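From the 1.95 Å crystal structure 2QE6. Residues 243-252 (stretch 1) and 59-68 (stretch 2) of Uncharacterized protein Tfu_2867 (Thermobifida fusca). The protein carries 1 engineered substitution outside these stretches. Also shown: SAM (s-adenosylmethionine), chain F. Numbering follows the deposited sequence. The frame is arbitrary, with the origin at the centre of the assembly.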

ATOM      1  N   TYR A 243       6.595  13.936  -0.172  1.00 32.23           N
ATOM      2  CA  TYR A 243       5.651  13.662  -1.245  1.00 33.12           C
ATOM      3  C   TYR A 243       6.163  12.445  -2.042  1.00 35.30           C
ATOM      4  O   TYR A 243       7.346  12.250  -2.215  1.00 34.15           O
ATOM      5  CB  TYR A 243       5.459  14.883  -2.136  1.00 34.37           C
ATOM      6  CG  TYR A 243       4.692  16.038  -1.508  1.00 32.49           C
ATOM      7  CD1 TYR A 243       3.382  15.876  -1.067  1.00 28.97           C
ATOM      8  CD2 TYR A 243       5.274  17.283  -1.360  1.00 31.60           C
ATOM      9  CE1 TYR A 243       2.646  16.955  -0.517  1.00 33.81           C
ATOM     10  CE2 TYR A 243       4.551  18.359  -0.814  1.00 33.16           C
ATOM     11  CZ  TYR A 243       3.233  18.177  -0.400  1.00 27.92           C
ATOM     12  OH  TYR A 243       2.495  19.210   0.135  1.00 37.96           O
ATOM     13  N   THR A 244       5.258  11.583  -2.462  1.00 35.20           N
ATOM     14  CA  THR A 244       5.648  10.311  -3.048  1.00 34.84           C
ATOM     15  C   THR A 244       6.686  10.430  -4.202  1.00 36.67           C
ATOM     16  O   THR A 244       7.615   9.623  -4.249  1.00 34.79           O
ATOM     17  CB  THR A 244       4.380   9.450  -3.477  1.00 36.80           C
ATOM     18  OG1 THR A 244       3.519  10.227  -4.332  1.00 33.19           O
ATOM     19  CG2 THR A 244       3.588   8.985  -2.265  1.00 35.19           C
ATOM     20  N   ALA A 245       6.562  11.420  -5.094  1.00 35.82           N
ATOM     21  CA  ALA A 245       7.476  11.554  -6.234  1.00 34.65           C
ATOM     22  C   ALA A 245       8.918  11.979  -5.811  1.00 35.04           C
ATOM     23  O   ALA A 245       9.866  11.850  -6.592  1.00 37.01           O
ATOM     24  CB  ALA A 245       6.921  12.542  -7.225  1.00 35.39           C
ATOM     25  N   LEU A 246       9.033  12.511  -4.586  1.00 35.31           N
ATOM     26  CA  LEU A 246      10.289  12.994  -4.025  1.00 35.41           C
ATOM     27  C   LEU A 246      11.051  11.899  -3.258  1.00 35.59           C
ATOM     28  O   LEU A 246      12.178  12.120  -2.810  1.00 33.13           O
ATOM     29  CB  LEU A 246      10.010  14.194  -3.087  1.00 33.93           C
ATOM     30  CG  LEU A 246       9.376  15.453  -3.685  1.00 36.08           C
ATOM     31  CD1 LEU A 246       9.228  16.587  -2.634  1.00 30.54           C
ATOM     32  CD2 LEU A 246      10.163  15.969  -4.883  1.00 35.18           C
ATOM     33  N   TRP A 247      10.460  10.714  -3.113  1.00 34.72           N
ATOM     34  CA  TRP A 247      11.121   9.657  -2.342  1.00 33.46           C
ATOM     35  C   TRP A 247      12.104   8.905  -3.224  1.00 34.07           C
ATOM     36  O   TRP A 247      11.687   8.127  -4.060  1.00 33.36           O
ATOM     37  CB  TRP A 247      10.117   8.690  -1.675  1.00 35.86           C
ATOM     38  CG  TRP A 247      10.795   7.830  -0.610  1.00 32.64           C
ATOM     39  CD1 TRP A 247      10.869   8.102   0.709  1.00 35.64           C
ATOM     40  CD2 TRP A 247      11.506   6.593  -0.807  1.00 33.01           C
ATOM     41  NE1 TRP A 247      11.579   7.122   1.355  1.00 35.72           N
ATOM     42  CE2 TRP A 247      11.991   6.188   0.450  1.00 32.33           C
ATOM     43  CE3 TRP A 247      11.800   5.819  -1.913  1.00 35.94           C
ATOM     44  CZ2 TRP A 247      12.743   5.038   0.624  1.00 40.52           C
ATOM     45  CZ3 TRP A 247      12.558   4.665  -1.739  1.00 39.45           C
ATOM     46  CH2 TRP A 247      13.007   4.287  -0.485  1.00 35.55           C
ATOM     47  N   ARG A 248      13.402   9.155  -3.010  1.00 32.66           N
ATOM     48  CA  ARG A 248      14.462   8.563  -3.812  1.00 34.19           C
ATOM     49  C   ARG A 248      14.097   8.402  -5.262  1.00 35.33           C
ATOM     50  O   ARG A 248      14.018   7.284  -5.765  1.00 38.39           O
ATOM     51  CB  ARG A 248      14.868   7.195  -3.226  1.00 37.29           C
ATOM     52  CG  ARG A 248      15.303   7.292  -1.766  1.00 38.13           C
ATOM     53  CD  ARG A 248      16.144   6.113  -1.337  1.00 36.11           C
ATOM     54  NE  ARG A 248      16.504   6.248   0.071  1.00 38.56           N
ATOM     55  CZ  ARG A 248      17.545   5.654   0.633  1.00 39.30           C
ATOM     56  NH1 ARG A 248      18.323   4.846  -0.082  1.00 41.55           N
ATOM     57  NH2 ARG A 248      17.795   5.854   1.917  1.00 43.47           N
ATOM     58  N   PRO A 249      13.928   9.517  -5.971  1.00 37.16           N
ATOM     59  CA  PRO A 249      13.509   9.465  -7.362  1.00 39.79           C
ATOM     60  C   PRO A 249      14.590   8.873  -8.254  1.00 42.16           C
ATOM     61  O   PRO A 249      15.769   9.010  -7.948  1.00 39.60           O
ATOM     62  CB  PRO A 249      13.254  10.933  -7.728  1.00 38.25           C
ATOM     63  CG  PRO A 249      13.840  11.727  -6.698  1.00 43.57           C
ATOM     64  CD  PRO A 249      14.154  10.882  -5.501  1.00 42.00           C
ATOM     65  N   ASP A 250      14.203   8.190  -9.319  1.00 46.10           N
ATOM     66  CA  ASP A 250      15.201   7.663 -10.256  1.00 53.79           C
ATOM     67  C   ASP A 250      15.013   8.296 -11.641  1.00 59.44           C
ATOM     68  O   ASP A 250      15.198   7.673 -12.680  1.00 62.11           O
ATOM     69  CB  ASP A 250      15.254   6.108 -10.259  1.00 54.43           C
ATOM     70  CG  ASP A 250      13.915   5.442 -10.512  1.00 57.36           C
ATOM     71  OD1 ASP A 250      13.009   6.052 -11.107  1.00 64.04           O
ATOM     72  OD2 ASP A 250      13.776   4.272 -10.123  1.00 62.31           O
ATOM     73  N   GLU A 251      14.736   9.592 -11.614  1.00 64.84           N
ATOM     74  CA  GLU A 251      14.118  10.318 -12.720  1.00 66.10           C
ATOM     75  C   GLU A 251      14.045  11.746 -12.173  1.00 64.51           C
ATOM     76  O   GLU A 251      13.809  11.929 -10.979  1.00 63.60           O
ATOM     77  CB  GLU A 251      12.749   9.673 -13.018  1.00 67.05           C
ATOM     78  CG  GLU A 251      11.637  10.487 -13.693  1.00 68.94           C
ATOM     79  CD  GLU A 251      10.296   9.701 -13.710  1.00 72.07           C
ATOM     80  OE1 GLU A 251      10.296   8.527 -14.163  1.00 82.90           O
ATOM     81  OE2 GLU A 251       9.252  10.241 -13.255  1.00 76.28           O
ATOM     82  N   PRO A 252      14.290  12.763 -13.016  1.00 64.34           N
ATOM     83  CA  PRO A 252      14.500  14.080 -12.401  1.00 63.10           C
ATOM     84  C   PRO A 252      13.195  14.651 -11.833  1.00 59.98           C
ATOM     85  O   PRO A 252      12.110  14.437 -12.408  1.00 60.41           O
ATOM     86  CB  PRO A 252      15.042  14.941 -13.565  1.00 64.47           C
ATOM     87  CG  PRO A 252      15.275  13.983 -14.722  1.00 65.03           C
ATOM     88  CD  PRO A 252      14.352  12.832 -14.488  1.00 65.47           C
TER
HETATM   89  N   SAM F 400      -1.162  -1.149  -1.548  1.00 28.40           N
HETATM   90  CA  SAM F 400      -1.584  -0.906  -2.984  1.00 30.21           C
HETATM   91  C   SAM F 400      -0.839   0.293  -3.527  1.00 31.01           C
HETATM   92  O   SAM F 400      -0.623   0.394  -4.730  1.00 31.59           O
HETATM   93  OXT SAM F 400      -0.467   1.194  -2.763  1.00 28.67           O
HETATM   94  CB  SAM F 400      -3.082  -0.634  -3.217  1.00 27.39           C
HETATM   95  CG  SAM F 400      -3.644   0.645  -2.576  1.00 28.67           C
HETATM   96  SD  SAM F 400      -5.452   0.858  -2.679  1.00 14.44           S
HETATM   97  CE  SAM F 400      -5.777  -0.671  -3.591  1.00 42.41           C
HETATM   98  C5' SAM F 400      -5.813   0.249  -1.019  1.00 31.89           C
HETATM   99  C4' SAM F 400      -5.959  -1.252  -0.739  1.00 30.30           C
HETATM  100  O4' SAM F 400      -6.012  -1.468   0.675  1.00 27.71           O
HETATM  101  C3' SAM F 400      -7.248  -1.874  -1.301  1.00 32.41           C
HETATM  102  O3' SAM F 400      -6.967  -3.028  -2.074  1.00 30.91           O
HETATM  103  C2' SAM F 400      -8.126  -2.200  -0.104  1.00 33.81           C
HETATM  104  O2' SAM F 400      -9.061  -3.266  -0.313  1.00 31.21           O
HETATM  105  C1' SAM F 400      -7.045  -2.427   0.947  1.00 29.72           C
HETATM  106  N9  SAM F 400      -7.591  -2.229   2.291  1.00 29.41           N
HETATM  107  C8  SAM F 400      -8.122  -1.075   2.866  1.00 33.38           C
HETATM  108  N7  SAM F 400      -8.496  -1.363   4.140  1.00 31.49           N
HETATM  109  C5  SAM F 400      -8.190  -2.678   4.377  1.00 32.06           C
HETATM  110  C6  SAM F 400      -8.338  -3.477   5.520  1.00 23.54           C
HETATM  111  N6  SAM F 400      -8.905  -2.950   6.640  1.00 27.93           N
HETATM  112  N1  SAM F 400      -7.913  -4.792   5.439  1.00 31.12           N
HETATM  113  C2  SAM F 400      -7.343  -5.328   4.266  1.00 26.56           C
HETATM  114  N3  SAM F 400      -7.206  -4.535   3.130  1.00 27.77           N
HETATM  115  C4  SAM F 400      -7.620  -3.229   3.214  1.00 34.31           C
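Stretch 2 59-68: IENRKVLVRG

R67 anchors the contact. Its guanidinium group reaches into the turn of stretch 1, where the carbonyl oxygens of W247 and R248 lie near its plane, at its edge. W247 O accepts two hydrogen bonds, from R67 NE at 2.9 Å and from R67 NH2 at 2.8 Å, so that one oxygen bridges two nitrogens of the same group. A weak third bond runs from R67 NE to R248 O (3.0 Å), and T244 O lies 2.9 Å from R67 NH2. Water 2 extends this network, accepting from R67 NH1 (3.1 Å) and donating to D250 OD1 (3.0 Å).

At the periphery the charged groups are more loosely coupled. K63 NZ forms a long salt bridge with E251 OE2 (3.7 Å), whose residue is poorly ordered, and another within the helix with E60 OE2 (3.5 Å). Water 1 donates to both E60 OE1 (2.6 Å) and E251 OE2 (3.1 Å), linking the two acidic side chains.

Stretch 2 is helical throughout, held by successive i to i+4 backbone bonds from K63 N to I59 O through G68 N to V64 O. Stretch 1 has a short 3-10 segment, 244-246, and then continues as loop. The register is not monotonic: T244 lies nearest V64 (CA to CA, 6.1 Å), A245 nearest E60 (CA to CA, 6.0 Å) and R248 nearest R67 (CA to CA, 7.3 Å), so no simple parallel or antiparallel direction describes the pairing.

E60, K63, V64 and R67 point toward stretch 1. T244 OG1 approaches E60 CB at 3.7 Å, while A245 CB lies 3.6 Å from E60 OE1. V64 CG2 packs against W247 CB (3.7 Å), and the indole extends along the helix until its CZ3 meets G68 CA at 3.8 Å. R62 NH1 donates to SAM O (2.7 Å) and N61 ND2 makes a weak hydrogen bond to SAM OXT (2.8 Å), both on the carboxylate of S-adenosylmethionine.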

ATOM      1  N   ILE A  59      -0.616   6.720  -9.892  1.00 35.33           N
ATOM      2  CA  ILE A  59       0.593   6.343 -10.642  1.00 36.24           C
ATOM      3  C   ILE A  59       1.868   6.570  -9.796  1.00 37.41           C
ATOM      4  O   ILE A  59       2.735   5.690  -9.685  1.00 35.84           O
ATOM      5  CB  ILE A  59       0.663   7.058 -12.000  1.00 38.21           C
ATOM      6  CG1 ILE A  59      -0.496   6.577 -12.906  1.00 41.34           C
ATOM      7  CG2 ILE A  59       1.998   6.742 -12.732  1.00 36.23           C
ATOM      8  CD1 ILE A  59      -0.784   7.522 -14.103  1.00 37.39           C
ATOM      9  N   GLU A  60       1.981   7.747  -9.192  1.00 35.03           N
ATOM     10  CA  GLU A  60       3.147   8.049  -8.391  1.00 33.98           C
ATOM     11  C   GLU A  60       3.264   7.108  -7.193  1.00 35.56           C
ATOM     12  O   GLU A  60       4.362   6.802  -6.770  1.00 36.31           O
ATOM     13  CB  GLU A  60       3.125   9.492  -7.894  1.00 31.85           C
ATOM     14  CG  GLU A  60       3.373  10.514  -8.999  1.00 34.21           C
ATOM     15  CD  GLU A  60       4.671  10.319  -9.767  1.00 45.27           C
ATOM     16  OE1 GLU A  60       5.671   9.786  -9.212  1.00 39.72           O
ATOM     17  OE2 GLU A  60       4.688  10.740 -10.946  1.00 45.44           O
ATOM     18  N   ASN A  61       2.137   6.673  -6.642  1.00 34.67           N
ATOM     19  CA  ASN A  61       2.146   5.725  -5.526  1.00 34.98           C
ATOM     20  C   ASN A  61       2.670   4.363  -5.973  1.00 37.19           C
ATOM     21  O   ASN A  61       3.501   3.749  -5.295  1.00 37.78           O
ATOM     22  CB  ASN A  61       0.742   5.627  -4.922  1.00 35.51           C
ATOM     23  CG  ASN A  61       0.723   4.866  -3.652  1.00 39.44           C
ATOM     24  OD1 ASN A  61       1.384   5.223  -2.680  1.00 38.77           O
ATOM     25  ND2 ASN A  61      -0.058   3.815  -3.635  1.00 33.06           N
ATOM     26  N   ARG A  62       2.243   3.914  -7.147  1.00 36.61           N
ATOM     27  CA  ARG A  62       2.822   2.686  -7.706  1.00 35.52           C
ATOM     28  C   ARG A  62       4.303   2.810  -8.003  1.00 36.04           C
ATOM     29  O   ARG A  62       5.039   1.891  -7.731  1.00 37.72           O
ATOM     30  CB  ARG A  62       2.086   2.240  -8.965  1.00 36.08           C
ATOM     31  CG  ARG A  62       0.640   1.880  -8.672  1.00 36.20           C
ATOM     32  CD  ARG A  62       0.529   0.868  -7.541  1.00 43.07           C
ATOM     33  NE  ARG A  62       1.246  -0.367  -7.886  1.00 32.20           N
ATOM     34  CZ  ARG A  62       1.092  -1.539  -7.274  1.00 43.05           C
ATOM     35  NH1 ARG A  62       0.253  -1.668  -6.257  1.00 41.10           N
ATOM     36  NH2 ARG A  62       1.790  -2.596  -7.701  1.00 39.48           N
ATOM     37  N   LYS A  63       4.729   3.927  -8.573  1.00 37.23           N
ATOM     38  CA  LYS A  63       6.143   4.159  -8.822  1.00 36.46           C
ATOM     39  C   LYS A  63       6.971   4.192  -7.511  1.00 36.69           C
ATOM     40  O   LYS A  63       8.063   3.680  -7.482  1.00 31.34           O
ATOM     41  CB  LYS A  63       6.360   5.461  -9.612  1.00 36.78           C
ATOM     42  CG  LYS A  63       5.929   5.465 -11.104  1.00 39.79           C
ATOM     43  CD  LYS A  63       6.063   6.903 -11.616  1.00 39.63           C
ATOM     44  CE  LYS A  63       5.985   7.076 -13.094  1.00 54.70           C
ATOM     45  NZ  LYS A  63       5.953   8.570 -13.362  1.00 56.85           N
ATOM     46  N   VAL A  64       6.479   4.803  -6.426  1.00 32.05           N
ATOM     47  CA  VAL A  64       7.251   4.769  -5.178  1.00 31.56           C
ATOM     48  C   VAL A  64       7.241   3.386  -4.546  1.00 32.87           C
ATOM     49  O   VAL A  64       8.192   3.015  -3.865  1.00 33.67           O
ATOM     50  CB  VAL A  64       6.780   5.839  -4.122  1.00 35.16           C
ATOM     51  CG1 VAL A  64       5.515   5.443  -3.459  1.00 37.12           C
ATOM     52  CG2 VAL A  64       7.867   6.087  -3.102  1.00 34.54           C
ATOM     53  N   LEU A  65       6.172   2.625  -4.757  1.00 34.61           N
ATOM     54  CA  LEU A  65       6.121   1.243  -4.302  1.00 36.59           C
ATOM     55  C   LEU A  65       7.293   0.488  -4.917  1.00 35.71           C
ATOM     56  O   LEU A  65       8.026  -0.210  -4.224  1.00 36.71           O
ATOM     57  CB  LEU A  65       4.801   0.562  -4.685  1.00 36.30           C
ATOM     58  CG  LEU A  65       4.574  -0.922  -4.329  1.00 36.00           C
ATOM     59  CD1 LEU A  65       3.065  -1.125  -4.284  1.00 33.95           C
ATOM     60  CD2 LEU A  65       5.252  -1.895  -5.319  1.00 35.23           C
ATOM     61  N   VAL A  66       7.462   0.644  -6.219  1.00 34.20           N
ATOM     62  CA  VAL A  66       8.547  -0.053  -6.930  1.00 30.60           C
ATOM     63  C   VAL A  66       9.938   0.383  -6.428  1.00 31.34           C
ATOM     64  O   VAL A  66      10.805  -0.457  -6.124  1.00 34.08           O
ATOM     65  CB  VAL A  66       8.431   0.162  -8.466  1.00 32.83           C
ATOM     66  CG1 VAL A  66       9.695  -0.322  -9.171  1.00 24.59           C
ATOM     67  CG2 VAL A  66       7.187  -0.563  -9.050  1.00 32.96           C
ATOM     68  N   ARG A  67      10.167   1.692  -6.367  1.00 33.51           N
ATOM     69  CA  ARG A  67      11.425   2.225  -5.854  1.00 32.33           C
ATOM     70  C   ARG A  67      11.710   1.774  -4.415  1.00 31.17           C
ATOM     71  O   ARG A  67      12.855   1.486  -4.072  1.00 31.96           O
ATOM     72  CB  ARG A  67      11.480   3.765  -5.955  1.00 33.35           C
ATOM     73  CG  ARG A  67      11.367   4.315  -7.369  1.00 27.27           C
ATOM     74  CD  ARG A  67      11.865   5.753  -7.506  1.00 32.63           C
ATOM     75  NE  ARG A  67      11.213   6.650  -6.560  1.00 28.85           N
ATOM     76  CZ  ARG A  67       9.980   7.132  -6.710  1.00 36.47           C
ATOM     77  NH1 ARG A  67       9.241   6.807  -7.771  1.00 35.42           N
ATOM     78  NH2 ARG A  67       9.461   7.937  -5.785  1.00 32.01           N
ATOM     79  N   GLY A  68      10.682   1.744  -3.571  1.00 34.67           N
ATOM     80  CA  GLY A  68      10.855   1.352  -2.181  1.00 34.89           C
ATOM     81  C   GLY A  68      11.119  -0.139  -2.026  1.00 35.57           C
ATOM     82  O   GLY A  68      11.973  -0.552  -1.276  1.00 32.27           O
TER
HETATM   83  O   HOH W   1       7.919  10.213 -10.511  1.00 50.55           O
HETATM   84  O   HOH W   2      10.060   5.755 -10.609  1.00 30.27           O